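Local coordinates for uric acid degradation bifunctional protein PucL (Bacillus subtilis, PDB 6A4M) that probably catalyses the oxidation of urate to 5-hydroxyisourate, the urate oxidase activity of a bifunctional uric acid degradation protein, at residues A[30-35]-A[218-223]. Sequence-based numbering, arbitrary orientation.
Sequences AGRDNT and YVAAEQ
Arg32 reaches across to Glu222 and Tyr218 and ties two parts of the urate oxidase (tunnelling) fold together. Its segment, 30-35, belongs to the loop between strands 3-13 and 36-45. The partners in 218-223 lead into and begin helix 221-233, with Ala220 as N-cap. The Arg32 chain is extended from CG to NE, which carries the guanidinium past Glu222 to the tyrosine hydroxyl. Arg32 grips the carboxylate side-on with NE and NH2, in a bidentate salt bridge. NH2 meets the syn lone pair of Glu222 OE1 at 2.9 Å, close to the guanidinium plane. NE gives a more bent bond to Glu222 OE2 at 3.1 Å, with the oxygen tilted out of that plane. The two flat groups are nearly coplanar. A bend at chi2 (93°) in Glu222 turns the carboxylate back to the arginine. Tyr218 is held differently: its ring stands almost perpendicular to the guanidinium, and NH2 lies at the ring edge. Tyr218 OH has its stronger polar partner elsewhere, in a hydrogen bond with Glu85 OE1, which would help to fix the hydroxyl in front of the arginine. Cut back to alanine, Arg32 would probably leave the Glu222 carboxylate without its charged mate and Tyr218 OH without its two arginine N-H groups. Arg32 NH1 and NH2 converge end-on on the single Tyr218 OH, each at 3.3 Å.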
# COMPACT_ATOMS: atom_id res chain seq x y z
N ALA A 30 -12.02 -0.89 9.62
CA ALA A 30 -13.46 -0.81 9.37
C ALA A 30 -13.81 0.33 8.40
O ALA A 30 -14.96 0.79 8.37
CB ALA A 30 -14.20 -0.62 10.69
N GLY A 31 -12.83 0.76 7.60
CA GLY A 31 -13.01 1.87 6.66
C GLY A 31 -12.05 3.01 6.94
O GLY A 31 -11.19 2.92 7.82
N ARG A 32 -12.20 4.09 6.16
CA ARG A 32 -11.38 5.30 6.28
C ARG A 32 -12.30 6.52 6.27
O ARG A 32 -13.13 6.66 5.36
CB ARG A 32 -10.41 5.41 5.10
CG ARG A 32 -9.39 4.28 4.97
CD ARG A 32 -8.70 4.34 3.61
NE ARG A 32 -7.90 3.14 3.33
CZ ARG A 32 -7.48 2.76 2.11
NH1 ARG A 32 -7.77 3.45 1.02
NH2 ARG A 32 -6.76 1.64 2.00
N ASP A 33 -12.14 7.40 7.25
CA ASP A 33 -12.87 8.67 7.26
C ASP A 33 -12.47 9.60 6.11
O ASP A 33 -13.29 10.39 5.64
CB ASP A 33 -12.70 9.40 8.61
CG ASP A 33 -13.49 8.75 9.75
OD1 ASP A 33 -14.39 7.91 9.49
OD2 ASP A 33 -13.22 9.09 10.92
N ASN A 34 -11.22 9.48 5.64
CA ASN A 34 -10.68 10.28 4.53
C ASN A 34 -10.79 11.79 4.77
O ASN A 34 -10.99 12.57 3.83
CB ASN A 34 -11.33 9.87 3.19
CG ASN A 34 -10.79 8.56 2.62
OD1 ASN A 34 -9.72 8.07 3.01
ND2 ASN A 34 -11.52 7.99 1.67
N THR A 35 -10.64 12.21 6.03
CA THR A 35 -10.72 13.62 6.42
C THR A 35 -9.59 14.43 5.79
O THR A 35 -9.79 15.57 5.38
CB THR A 35 -10.67 13.78 7.94
OG1 THR A 35 -11.68 12.98 8.55
CG2 THR A 35 -10.87 15.24 8.36
N TYR A 218 -13.06 -4.47 -1.98
CA TYR A 218 -11.79 -3.74 -1.91
C TYR A 218 -10.85 -4.40 -0.90
O TYR A 218 -11.27 -4.77 0.20
CB TYR A 218 -12.04 -2.30 -1.49
CG TYR A 218 -10.81 -1.43 -1.39
CD1 TYR A 218 -10.13 -1.02 -2.54
CD2 TYR A 218 -10.34 -0.97 -0.15
CE1 TYR A 218 -9.01 -0.20 -2.46
CE2 TYR A 218 -9.22 -0.15 -0.07
CZ TYR A 218 -8.56 0.23 -1.22
OH TYR A 218 -7.45 1.04 -1.15
N VAL A 219 -9.58 -4.53 -1.29
CA VAL A 219 -8.52 -5.02 -0.40
C VAL A 219 -7.72 -3.81 0.09
O VAL A 219 -6.97 -3.19 -0.67
CB VAL A 219 -7.58 -6.01 -1.13
CG1 VAL A 219 -6.54 -6.56 -0.17
CG2 VAL A 219 -8.40 -7.14 -1.75
N ALA A 220 -7.91 -3.47 1.36
CA ALA A 220 -7.20 -2.34 1.97
C ALA A 220 -5.78 -2.74 2.36
O ALA A 220 -5.54 -3.87 2.80
CB ALA A 220 -7.96 -1.83 3.19
N ALA A 221 -4.84 -1.81 2.19
CA ALA A 221 -3.45 -2.01 2.60
C ALA A 221 -3.33 -2.21 4.12
O ALA A 221 -2.44 -2.93 4.58
CB ALA A 221 -2.59 -0.84 2.15
N GLU A 222 -4.24 -1.58 4.88
CA GLU A 222 -4.31 -1.76 6.33
C GLU A 222 -4.51 -3.23 6.72
O GLU A 222 -3.84 -3.73 7.62
CB GLU A 222 -5.46 -0.92 6.93
CG GLU A 222 -5.23 0.60 6.90
CD GLU A 222 -5.81 1.31 5.68
OE1 GLU A 222 -5.98 0.67 4.61
OE2 GLU A 222 -6.09 2.52 5.79
N GLN A 223 -5.43 -3.91 6.03
CA GLN A 223 -5.72 -5.32 6.30
C GLN A 223 -4.58 -6.25 5.88
O GLN A 223 -4.26 -7.20 6.61
CB GLN A 223 -7.03 -5.74 5.62
CG GLN A 223 -8.26 -5.04 6.19
CD GLN A 223 -9.51 -5.25 5.35
OE1 GLN A 223 -9.49 -5.07 4.13
NE2 GLN A 223 -10.61 -5.62 6.00